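Local coordinates for arabinogalactan endo-1,4-beta-galactosidase (Ignisphaera aggregans, PDB 7OSK), which probably hydrolyses the beta-1,4-galactan chains of arabinogalactan internally, through this glycoside hydrolase family 53 catalytic domain of a longer archaeal protein, at residues A164-T169 with V220-P225; V186-E191 with G211-A216; Y263-G268 with N307-R312; T293-T298 with D313-G318. All coordinates share one frame; numbering follows the deposited sequence.

Contact 1: residues A164-T169 with V220-P225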
# COMPACT_ATOMS: atom_id res chain seq x y z
N ALA A 164 -0.05 21.32 12.35
CA ALA A 164 -0.24 19.98 12.88
C ALA A 164 0.37 18.91 11.98
O ALA A 164 1.09 18.03 12.45
CB ALA A 164 -1.72 19.70 13.10
N VAL A 165 0.08 18.99 10.68
CA VAL A 165 0.60 18.01 9.73
C VAL A 165 2.13 18.07 9.68
O VAL A 165 2.79 17.04 9.54
CB VAL A 165 0.03 18.21 8.31
CG1 VAL A 165 -1.43 17.82 8.27
CG2 VAL A 165 0.23 19.64 7.83
N TYR A 166 2.68 19.27 9.80
CA TYR A 166 4.13 19.43 9.76
C TYR A 166 4.77 18.83 11.00
O TYR A 166 5.66 17.98 10.90
CB TYR A 166 4.52 20.90 9.63
CG TYR A 166 6.01 21.12 9.74
CD1 TYR A 166 6.84 20.95 8.64
CD2 TYR A 166 6.59 21.48 10.96
CE1 TYR A 166 8.21 21.13 8.74
CE2 TYR A 166 7.96 21.67 11.06
CZ TYR A 166 8.76 21.49 9.96
OH TYR A 166 10.12 21.68 10.06
N ASN A 167 4.33 19.29 12.17
CA ASN A 167 4.94 18.88 13.43
C ASN A 167 4.76 17.40 13.72
O ASN A 167 5.63 16.77 14.32
CB ASN A 167 4.36 19.70 14.58
CG ASN A 167 5.08 19.45 15.88
OD1 ASN A 167 4.64 18.65 16.71
ND2 ASN A 167 6.21 20.13 16.07
N TRP A 168 3.63 16.84 13.29
CA TRP A 168 3.38 15.42 13.50
C TRP A 168 4.23 14.58 12.56
O TRP A 168 4.83 13.59 12.98
CB TRP A 168 1.90 15.09 13.30
CG TRP A 168 1.59 13.65 13.59
CD1 TRP A 168 1.29 13.11 14.81
CD2 TRP A 168 1.56 12.58 12.65
NE1 TRP A 168 1.07 11.76 14.68
CE2 TRP A 168 1.23 11.40 13.37
CE3 TRP A 168 1.78 12.48 11.27
CZ2 TRP A 168 1.12 10.16 12.75
CZ3 TRP A 168 1.67 11.25 10.67
CH2 TRP A 168 1.34 10.10 11.40
N THR A 169 4.28 14.97 11.29
CA THR A 169 5.07 14.26 10.30
C THR A 169 6.55 14.30 10.66
O THR A 169 7.26 13.30 10.53
CB THR A 169 4.89 14.86 8.89
OG1 THR A 169 3.50 14.83 8.53
CG2 THR A 169 5.70 14.07 7.86
N VAL A 220 8.99 16.04 5.85
CA VAL A 220 9.78 14.89 5.44
C VAL A 220 11.21 15.28 5.09
O VAL A 220 12.17 14.63 5.51
CB VAL A 220 9.15 14.18 4.22
CG1 VAL A 220 9.99 12.97 3.82
CG2 VAL A 220 7.72 13.76 4.52
N LYS A 221 11.34 16.35 4.30
CA LYS A 221 12.64 16.76 3.77
C LYS A 221 13.52 17.33 4.89
O LYS A 221 14.75 17.23 4.83
CB LYS A 221 12.46 17.81 2.66
CG LYS A 221 11.36 17.48 1.64
CD LYS A 221 11.89 16.75 0.42
CE LYS A 221 12.58 17.69 -0.55
NZ LYS A 221 11.69 18.07 -1.68
N ASP A 222 12.89 17.91 5.91
CA ASP A 222 13.62 18.48 7.04
C ASP A 222 14.24 17.37 7.90
O ASP A 222 15.27 17.58 8.54
CB ASP A 222 12.70 19.34 7.90
CG ASP A 222 12.36 20.67 7.25
OD1 ASP A 222 13.15 21.15 6.41
OD2 ASP A 222 11.31 21.25 7.59
N VAL A 223 13.61 16.20 7.91
CA VAL A 223 14.18 15.04 8.58
C VAL A 223 15.28 14.45 7.70
O VAL A 223 16.36 14.10 8.19
CB VAL A 223 13.12 13.95 8.86
CG1 VAL A 223 13.73 12.79 9.64
CG2 VAL A 223 11.94 14.54 9.63
N ASN A 224 15.01 14.36 6.40
CA ASN A 224 15.97 13.85 5.44
C ASN A 224 15.50 14.18 4.02
O ASN A 224 14.44 13.73 3.60
CB ASN A 224 16.14 12.34 5.61
CG ASN A 224 17.27 11.78 4.76
OD1 ASN A 224 17.18 11.76 3.53
ND2 ASN A 224 18.32 11.29 5.42
N PRO A 225 16.30 14.97 3.26
CA PRO A 225 15.81 15.41 1.95
C PRO A 225 16.00 14.37 0.84
O PRO A 225 15.72 14.67 -0.32
CB PRO A 225 16.65 16.67 1.67
CG PRO A 225 17.74 16.70 2.76
CD PRO A 225 17.69 15.39 3.46
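T169 and V220 bring helix 158-178 and the last turn of helix 206-223 nearest to each other, their CA atoms 6.8 Å apart, and one apolar and one polar contact bridge the gap. The apolar one is methyl against methyl: T169 CG2 lies 3.9 Å from V220 CG2. T169 can offer its methyl because its torsion (chi1 -58°) puts CG2 anti to the backbone N and leaves OG1 beside that N, where the hydroxyl turns back on its own helix. There OG1 donates to V165 O, an oxygen that T169 N also uses, and it has a further partner in Y137 OH. The threonine is thus polar within its helix and apolar across the interface.

The polar contact is nearer the solvent, where D222 is exposed. Y166 reaches out with its ring so that OH donates to D222 OD2 at 2.8 Å, and the same oxygen sits by the ring edge, in its plane, 3.3 Å from Y166 CE1. The ring and the carboxylate are turned 76° apart, and OD2 receives the hydroxyl on its anti side, 31° out of the carboxylate plane. A phenylalanine in place of Y166 would probably still pack along the helix but would leave the D222 carboxylate without its hydroxyl donor across the interface. D222 lies in the C-terminal turn of its helix, where backbone carbonyls should disfavour a negative charge. The phenolic donor is therefore likely to ease that charge, so that a buried methyl pair and an exposed charge-assisted hydrogen bond together join two neighbouring helices of the barrel's outer layer.

Contact 2: residues V186-E191 with G211-A216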
# COMPACT_ATOMS: atom_id res chain seq x y z
N VAL A 186 8.10 7.90 1.36
CA VAL A 186 6.94 8.32 2.13
C VAL A 186 5.78 8.63 1.20
O VAL A 186 5.96 9.21 0.13
CB VAL A 186 7.27 9.55 3.00
CG1 VAL A 186 6.00 10.15 3.62
CG2 VAL A 186 8.26 9.16 4.09
N GLN A 187 4.59 8.23 1.62
CA GLN A 187 3.38 8.41 0.83
C GLN A 187 2.44 9.40 1.52
O GLN A 187 1.78 9.07 2.50
CB GLN A 187 2.71 7.05 0.61
CG GLN A 187 1.26 7.11 0.17
CD GLN A 187 0.71 5.77 -0.30
OE1 GLN A 187 -0.50 5.61 -0.44
NE2 GLN A 187 1.59 4.80 -0.56
N ILE A 188 2.39 10.61 0.98
CA ILE A 188 1.63 11.70 1.58
C ILE A 188 0.13 11.48 1.37
O ILE A 188 -0.44 11.91 0.37
CB ILE A 188 2.03 13.08 0.98
CG1 ILE A 188 3.56 13.24 0.94
CG2 ILE A 188 1.40 14.21 1.78
CD1 ILE A 188 4.24 13.19 2.29
N GLY A 189 -0.50 10.82 2.34
CA GLY A 189 -1.91 10.50 2.24
C GLY A 189 -2.12 9.21 1.47
O GLY A 189 -1.23 8.77 0.74
N ASN A 190 -3.30 8.60 1.62
CA ASN A 190 -3.62 7.37 0.90
C ASN A 190 -4.76 7.58 -0.08
O ASN A 190 -5.88 7.89 0.31
CB ASN A 190 -3.99 6.25 1.87
CG ASN A 190 -4.02 4.89 1.19
OD1 ASN A 190 -2.97 4.35 0.82
ND2 ASN A 190 -5.21 4.32 1.03
N GLU A 191 -4.45 7.39 -1.36
CA GLU A 191 -5.42 7.58 -2.44
C GLU A 191 -6.11 8.93 -2.30
O GLU A 191 -7.31 9.02 -2.05
CB GLU A 191 -6.44 6.44 -2.44
CG GLU A 191 -5.82 5.07 -2.68
CD GLU A 191 -6.84 3.95 -2.69
OE1 GLU A 191 -8.05 4.23 -2.60
OE2 GLU A 191 -6.42 2.78 -2.79
N GLY A 211 -1.58 23.45 0.44
CA GLY A 211 -0.88 23.94 1.62
C GLY A 211 -0.59 22.81 2.59
O GLY A 211 0.52 22.71 3.12
N LEU A 212 -1.58 21.96 2.81
CA LEU A 212 -1.43 20.82 3.71
C LEU A 212 -0.51 19.77 3.10
O LEU A 212 0.28 19.14 3.80
CB LEU A 212 -2.79 20.20 4.04
CG LEU A 212 -3.72 21.06 4.90
CD1 LEU A 212 -5.10 20.42 5.01
CD2 LEU A 212 -3.12 21.28 6.28
N LEU A 213 -0.62 19.58 1.79
CA LEU A 213 0.21 18.61 1.09
C LEU A 213 1.67 19.05 1.15
O LEU A 213 2.56 18.25 1.43
CB LEU A 213 -0.25 18.45 -0.36
CG LEU A 213 -0.19 17.05 -0.98
CD1 LEU A 213 -0.97 16.03 -0.16
CD2 LEU A 213 -0.75 17.10 -2.39
N LYS A 214 1.91 20.33 0.89
CA LYS A 214 3.26 20.90 0.96
C LYS A 214 3.82 20.85 2.38
O LYS A 214 5.01 20.59 2.58
CB LYS A 214 3.25 22.34 0.47
CG LYS A 214 3.20 22.49 -1.05
CD LYS A 214 3.24 23.95 -1.45
CE LYS A 214 3.31 24.11 -2.96
NZ LYS A 214 3.28 25.54 -3.37
N ALA A 215 2.96 21.11 3.36
CA ALA A 215 3.37 21.14 4.77
C ALA A 215 3.95 19.80 5.22
O ALA A 215 4.97 19.76 5.92
CB ALA A 215 2.19 21.52 5.64
N ALA A 216 3.29 18.72 4.83
CA ALA A 216 3.78 17.38 5.14
C ALA A 216 5.12 17.14 4.46
O ALA A 216 6.05 16.61 5.07
CB ALA A 216 2.77 16.34 4.71
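I188 points its side chain from the barrel strand into helix 206-223, and a single methyl, CG2, makes both contacts across the interface. It lies 3.6 Å from L213 CD1 and 3.9 Å from A216 CB, two residues three positions apart in the helix and so on the same face. The isoleucine torsion (chi1 -48°) sets CG2 anti to the backbone N, carrying the methyl out from the strand toward that face.

The two helix residues get there differently. A216 turns its CB toward the strand, and its small size is consistent with I188 CA and A216 CA lying 7.0 Å apart. L213 starts from a CB bond that runs past the strand, and its branch end swings back until CD1 meets the isoleucine; the two side chains approach at an oblique angle. K214, between them, faces away and bonds through NZ to S251 O.

Around this trio, I188 also rests on I229 of the next strand, L213 on F196 and A216 on Y137. The contact belongs to the layer between the barrel sheet and its outer helices, within one beta-alpha-beta unit of the TIM barrel that strand 228-234 completes. Beyond I188, E191 OE2 hydrogen-bonds S261 OG at the C-terminal end of the fourth strand, where glycoside hydrolases of clan GH-A carry their acid/base, consistent with that role here.

All three touching residues are buried and no hydrogen bond crosses between the segments, so the contact rests on dispersion and the exclusion of water, and its specificity on the shapes of three methyl-bearing side chains.

Contact 3: residues Y263-G268 with N307-R312. With CA (calcium ion), chain C.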
# COMPACT_ATOMS: atom_id res chain seq x y z
N TYR A 263 -6.77 -2.44 -8.66
CA TYR A 263 -7.50 -3.69 -8.46
C TYR A 263 -8.32 -3.94 -9.73
O TYR A 263 -9.28 -3.22 -9.99
CB TYR A 263 -8.40 -3.61 -7.23
CG TYR A 263 -7.65 -3.38 -5.94
CD1 TYR A 263 -6.97 -4.41 -5.31
CD2 TYR A 263 -7.62 -2.12 -5.35
CE1 TYR A 263 -6.28 -4.20 -4.13
CE2 TYR A 263 -6.94 -1.90 -4.16
CZ TYR A 263 -6.27 -2.95 -3.56
OH TYR A 263 -5.59 -2.73 -2.39
N PRO A 264 -7.93 -4.95 -10.53
CA PRO A 264 -8.57 -5.18 -11.84
C PRO A 264 -10.09 -5.31 -11.77
O PRO A 264 -10.78 -4.87 -12.69
CB PRO A 264 -7.95 -6.50 -12.31
CG PRO A 264 -6.68 -6.62 -11.57
CD PRO A 264 -6.92 -5.99 -10.24
N TYR A 265 -10.59 -5.90 -10.69
CA TYR A 265 -12.02 -6.13 -10.53
C TYR A 265 -12.77 -4.85 -10.15
O TYR A 265 -13.99 -4.88 -9.93
CB TYR A 265 -12.27 -7.21 -9.47
CG TYR A 265 -11.42 -7.10 -8.22
CD1 TYR A 265 -11.76 -6.22 -7.19
CD2 TYR A 265 -10.28 -7.88 -8.06
CE1 TYR A 265 -10.98 -6.13 -6.05
CE2 TYR A 265 -9.50 -7.79 -6.92
CZ TYR A 265 -9.86 -6.91 -5.92
OH TYR A 265 -9.08 -6.83 -4.79
N TRP A 266 -12.05 -3.73 -10.09
CA TRP A 266 -12.64 -2.44 -9.73
C TRP A 266 -12.28 -1.36 -10.74
O TRP A 266 -13.13 -0.56 -11.12
CB TRP A 266 -12.15 -2.00 -8.34
CG TRP A 266 -12.89 -2.59 -7.19
CD1 TRP A 266 -14.13 -3.17 -7.21
CD2 TRP A 266 -12.44 -2.66 -5.84
NE1 TRP A 266 -14.47 -3.59 -5.95
CE2 TRP A 266 -13.45 -3.30 -5.09
CE3 TRP A 266 -11.27 -2.26 -5.18
CZ2 TRP A 266 -13.33 -3.53 -3.72
CZ3 TRP A 266 -11.15 -2.49 -3.82
CH2 TRP A 266 -12.18 -3.12 -3.11
N HIS A 267 -11.02 -1.35 -11.16
CA HIS A 267 -10.46 -0.20 -11.85
C HIS A 267 -10.29 -0.39 -13.35
O HIS A 267 -10.20 0.59 -14.09
CB HIS A 267 -9.11 0.15 -11.21
CG HIS A 267 -9.22 0.58 -9.78
ND1 HIS A 267 -8.32 0.21 -8.81
CD2 HIS A 267 -10.14 1.36 -9.15
CE1 HIS A 267 -8.67 0.73 -7.65
NE2 HIS A 267 -9.77 1.44 -7.83
N GLY A 268 -10.27 -1.64 -13.80
CA GLY A 268 -10.27 -1.92 -15.23
C GLY A 268 -9.42 -3.11 -15.65
O GLY A 268 -8.94 -3.88 -14.83
N ASN A 307 -16.24 -11.95 2.10
CA ASN A 307 -15.13 -11.22 1.50
C ASN A 307 -15.58 -10.28 0.40
O ASN A 307 -16.67 -10.43 -0.16
CB ASN A 307 -14.08 -12.20 0.95
CG ASN A 307 -13.71 -13.28 1.95
OD1 ASN A 307 -13.20 -13.00 3.03
ND2 ASN A 307 -13.96 -14.54 1.58
N ILE A 308 -14.73 -9.31 0.09
CA ILE A 308 -14.97 -8.38 -1.00
C ILE A 308 -14.94 -9.13 -2.33
O ILE A 308 -15.77 -8.92 -3.21
CB ILE A 308 -13.94 -7.24 -0.98
CG1 ILE A 308 -14.33 -6.22 0.09
CG2 ILE A 308 -13.84 -6.55 -2.34
CD1 ILE A 308 -13.17 -5.44 0.67
N PHE A 309 -13.95 -10.02 -2.46
CA PHE A 309 -13.87 -10.94 -3.58
C PHE A 309 -14.68 -12.19 -3.24
O PHE A 309 -14.16 -13.17 -2.71
CB PHE A 309 -12.40 -11.29 -3.88
CG PHE A 309 -12.10 -11.47 -5.35
CD1 PHE A 309 -12.88 -12.27 -6.15
CD2 PHE A 309 -11.01 -10.82 -5.92
CE1 PHE A 309 -12.59 -12.44 -7.50
CE2 PHE A 309 -10.72 -10.98 -7.27
CZ PHE A 309 -11.51 -11.78 -8.05
N GLY A 310 -15.98 -12.14 -3.55
CA GLY A 310 -16.92 -13.12 -3.04
C GLY A 310 -17.41 -14.14 -4.05
O GLY A 310 -17.28 -15.34 -3.83
N SER A 311 -17.97 -13.65 -5.15
CA SER A 311 -18.54 -14.51 -6.18
C SER A 311 -17.74 -14.42 -7.46
O SER A 311 -16.83 -13.60 -7.58
CB SER A 311 -19.99 -14.11 -6.44
OG SER A 311 -20.09 -12.72 -6.68
N ARG A 312 -18.08 -15.27 -8.43
CA ARG A 312 -17.44 -15.23 -9.75
C ARG A 312 -17.66 -13.88 -10.43
O ARG A 312 -17.04 -13.58 -11.45
CB ARG A 312 -17.97 -16.36 -10.64
CG ARG A 312 -17.30 -17.72 -10.42
CD ARG A 312 -17.91 -18.50 -9.26
NE ARG A 312 -17.42 -19.88 -9.23
CZ ARG A 312 -17.82 -20.80 -8.36
NH1 ARG A 312 -18.71 -20.50 -7.42
NH2 ARG A 312 -17.33 -22.03 -8.41
CA CA C . -13.46 -13.96 5.32
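Y265 and F309 form the buried half of this contact, an offset edge-to-face pair with ring centroids 4.8 Å apart and planes inclined at 70°. The phenylalanine presents its CD2-CE2 edge to the tyrosine face, and F309 CE2 comes to 3.2 Å from Y265 CD2. The tyrosine torsion (chi1 43°) sets CG between the backbone N and the carbonyl carbon, which directs the ring toward the loop. Its hydroxyl is held by Q375 NE2, and L314 adds packing to both rings.

The other half is looser and faces solvent. Here W266 CZ2 meets I308 CG2 at 3.4 Å; the two side chains cross at about a right angle, and both residues are exposed. The indole is backed by its neighbour: Y265 CE1 stands 3.7 Å above the centre of the W266 ring. A bound hexanediol, probably from the crystallisation liquor, lies close to I308.

Each segment has its own anchor. In 263-268, Y263 N donates to H267 ND1 (3.1 Å, with an N-H...acceptor angle of 172°), while Y263 OH bonds to E292. In 307-312, N307 OD1 binds the calcium ion at 2.5 Å, in a site that D301, D303, H305, N370 and E373 help to complete.

The contact therefore ties the short helix 264-267, which follows the sixth barrel strand, to the loop after the seventh strand, which the calcium ion links to the loop after the eighth through N370 and E373, consistent with a family 53 TIM barrel whose metal steadies loops at the C-terminal ends of the strands.

Contact 4: residues T293-T298 with D313-G318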
# COMPACT_ATOMS: atom_id res chain seq x y z
N THR A 293 -2.38 -3.41 -5.00
CA THR A 293 -2.99 -4.30 -5.98
C THR A 293 -3.15 -5.67 -5.35
O THR A 293 -2.40 -6.04 -4.45
CB THR A 293 -2.15 -4.39 -7.27
OG1 THR A 293 -2.84 -5.20 -8.23
CG2 THR A 293 -0.79 -5.00 -6.99
N ALA A 294 -4.14 -6.43 -5.82
CA ALA A 294 -4.37 -7.77 -5.29
C ALA A 294 -5.32 -8.55 -6.17
O ALA A 294 -6.02 -7.98 -7.01
CB ALA A 294 -4.92 -7.69 -3.87
N TYR A 295 -5.35 -9.86 -5.97
CA TYR A 295 -6.31 -10.72 -6.65
C TYR A 295 -6.60 -11.95 -5.80
O TYR A 295 -5.89 -12.23 -4.84
CB TYR A 295 -5.79 -11.14 -8.03
CG TYR A 295 -6.91 -11.41 -9.00
CD1 TYR A 295 -7.59 -10.36 -9.60
CD2 TYR A 295 -7.29 -12.70 -9.32
CE1 TYR A 295 -8.62 -10.59 -10.49
CE2 TYR A 295 -8.32 -12.95 -10.21
CZ TYR A 295 -8.98 -11.89 -10.79
OH TYR A 295 -10.00 -12.11 -11.68
N ALA A 296 -7.65 -12.68 -6.17
CA ALA A 296 -8.10 -13.82 -5.39
C ALA A 296 -7.41 -15.11 -5.83
O ALA A 296 -7.39 -15.45 -7.01
CB ALA A 296 -9.60 -13.97 -5.50
N TRP A 297 -6.83 -15.82 -4.86
CA TRP A 297 -6.27 -17.14 -5.10
C TRP A 297 -7.35 -18.21 -4.88
O TRP A 297 -7.14 -19.39 -5.19
CB TRP A 297 -5.07 -17.41 -4.19
CG TRP A 297 -5.37 -17.32 -2.71
CD1 TRP A 297 -5.39 -16.20 -1.94
CD2 TRP A 297 -5.71 -18.41 -1.84
NE1 TRP A 297 -5.71 -16.52 -0.64
CE2 TRP A 297 -5.91 -17.87 -0.56
CE3 TRP A 297 -5.85 -19.79 -2.02
CZ2 TRP A 297 -6.25 -18.66 0.54
CZ3 TRP A 297 -6.19 -20.57 -0.93
CH2 TRP A 297 -6.39 -20.00 0.33
N THR A 298 -8.50 -17.78 -4.36
CA THR A 298 -9.64 -18.67 -4.16
C THR A 298 -10.90 -17.84 -3.94
O THR A 298 -10.83 -16.62 -3.80
CB THR A 298 -9.44 -19.61 -2.96
OG1 THR A 298 -10.60 -20.44 -2.80
CG2 THR A 298 -9.21 -18.82 -1.68
N ASP A 313 -18.55 -13.07 -9.86
CA ASP A 313 -18.79 -11.70 -10.31
C ASP A 313 -17.49 -10.91 -10.52
O ASP A 313 -17.23 -10.41 -11.61
CB ASP A 313 -19.68 -10.98 -9.30
CG ASP A 313 -19.71 -9.47 -9.51
OD1 ASP A 313 -19.66 -9.03 -10.68
OD2 ASP A 313 -19.80 -8.74 -8.51
N LEU A 314 -16.68 -10.80 -9.47
CA LEU A 314 -15.44 -10.04 -9.55
C LEU A 314 -14.39 -10.75 -10.41
O LEU A 314 -13.43 -10.13 -10.88
CB LEU A 314 -14.87 -9.78 -8.16
CG LEU A 314 -15.53 -8.62 -7.40
CD1 LEU A 314 -16.92 -9.00 -6.92
CD2 LEU A 314 -14.66 -8.18 -6.23
N GLU A 315 -14.60 -12.05 -10.63
CA GLU A 315 -13.65 -12.86 -11.39
C GLU A 315 -13.70 -12.55 -12.89
O GLU A 315 -12.69 -12.69 -13.58
CB GLU A 315 -13.93 -14.35 -11.15
CG GLU A 315 -12.93 -15.29 -11.82
CD GLU A 315 -13.25 -16.76 -11.59
OE1 GLU A 315 -14.42 -17.15 -11.75
OE2 GLU A 315 -12.32 -17.52 -11.24
N VAL A 316 -14.85 -12.12 -13.38
CA VAL A 316 -14.99 -11.80 -14.80
C VAL A 316 -14.55 -10.37 -15.07
O VAL A 316 -14.24 -10.01 -16.21
CB VAL A 316 -16.45 -12.01 -15.31
CG1 VAL A 316 -16.98 -13.37 -14.89
CG2 VAL A 316 -17.37 -10.90 -14.83
N LYS A 317 -14.52 -9.54 -14.03
CA LYS A 317 -14.03 -8.17 -14.15
C LYS A 317 -12.51 -8.13 -14.21
O LYS A 317 -11.93 -7.32 -14.94
CB LYS A 317 -14.51 -7.32 -12.97
CG LYS A 317 -16.01 -7.15 -12.86
CD LYS A 317 -16.35 -6.18 -11.74
CE LYS A 317 -17.84 -6.07 -11.51
NZ LYS A 317 -18.15 -5.09 -10.43
N GLY A 318 -11.87 -9.01 -13.45
CA GLY A 318 -10.43 -9.01 -13.34
C GLY A 318 -9.74 -9.60 -14.56
O GLY A 318 -8.57 -9.31 -14.82
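Y295 runs its ring edge-on over the last turn of helix 312-318, with G318 CA at the ring's edge near its plane, 3.7 Å from Y295 CE1 and 3.5 Å from Y295 OH. The torsion (chi1 -151°) keeps CG anti to the backbone N, and the ring reaches out from the loop so that its end, not its root, does the touching. G318 suits this position because a CB built on its backbone would fall only 2.3 Å from Y295 CE1.

The phenol oxygen lies 3.3 Å from E315 O, yet the angle is too poor for a hydrogen bond, and L314 O, one residue earlier, accepts from G318 N within the helix (3.2 Å). F309 meets the same tyrosine ring edge-to-face, and Y265 packs on it as well. Cutting Y295 back to an alanine would probably uncover G318 CA, open a gap between loop and helix, and cost F309 one of its two aromatic partners.

With no hydrogen bond joining the two segments, the contact is in essence a ring edge against bare helix backbone, and the fit depends on the glycine as much as on the tyrosine.

Overall arrangement
The contacts fall into two pairs on the TIM barrel. Contacts 1 and 2 share helix 206-223, with centres 10 Å apart, and join directly through V165 CG2 and A215 CB (3.5 Å). Contacts 3 and 4 alternate along the chain; their centres are 5 Å apart, and F309 CD2 packs on A296 CB at 3.5 Å. Contacts 1 and 4 lie 38 Å apart, centre to centre, on opposite sides of the chain's centre. Contacts 2 and 3 approach to about 5 Å between nearest atoms near E191, E292 and Y263, probably the active-site region. N307 of contact 3 is one of the calcium ligands; the side chain of L314 in contact 4 is about 13 Å from the calcium ion.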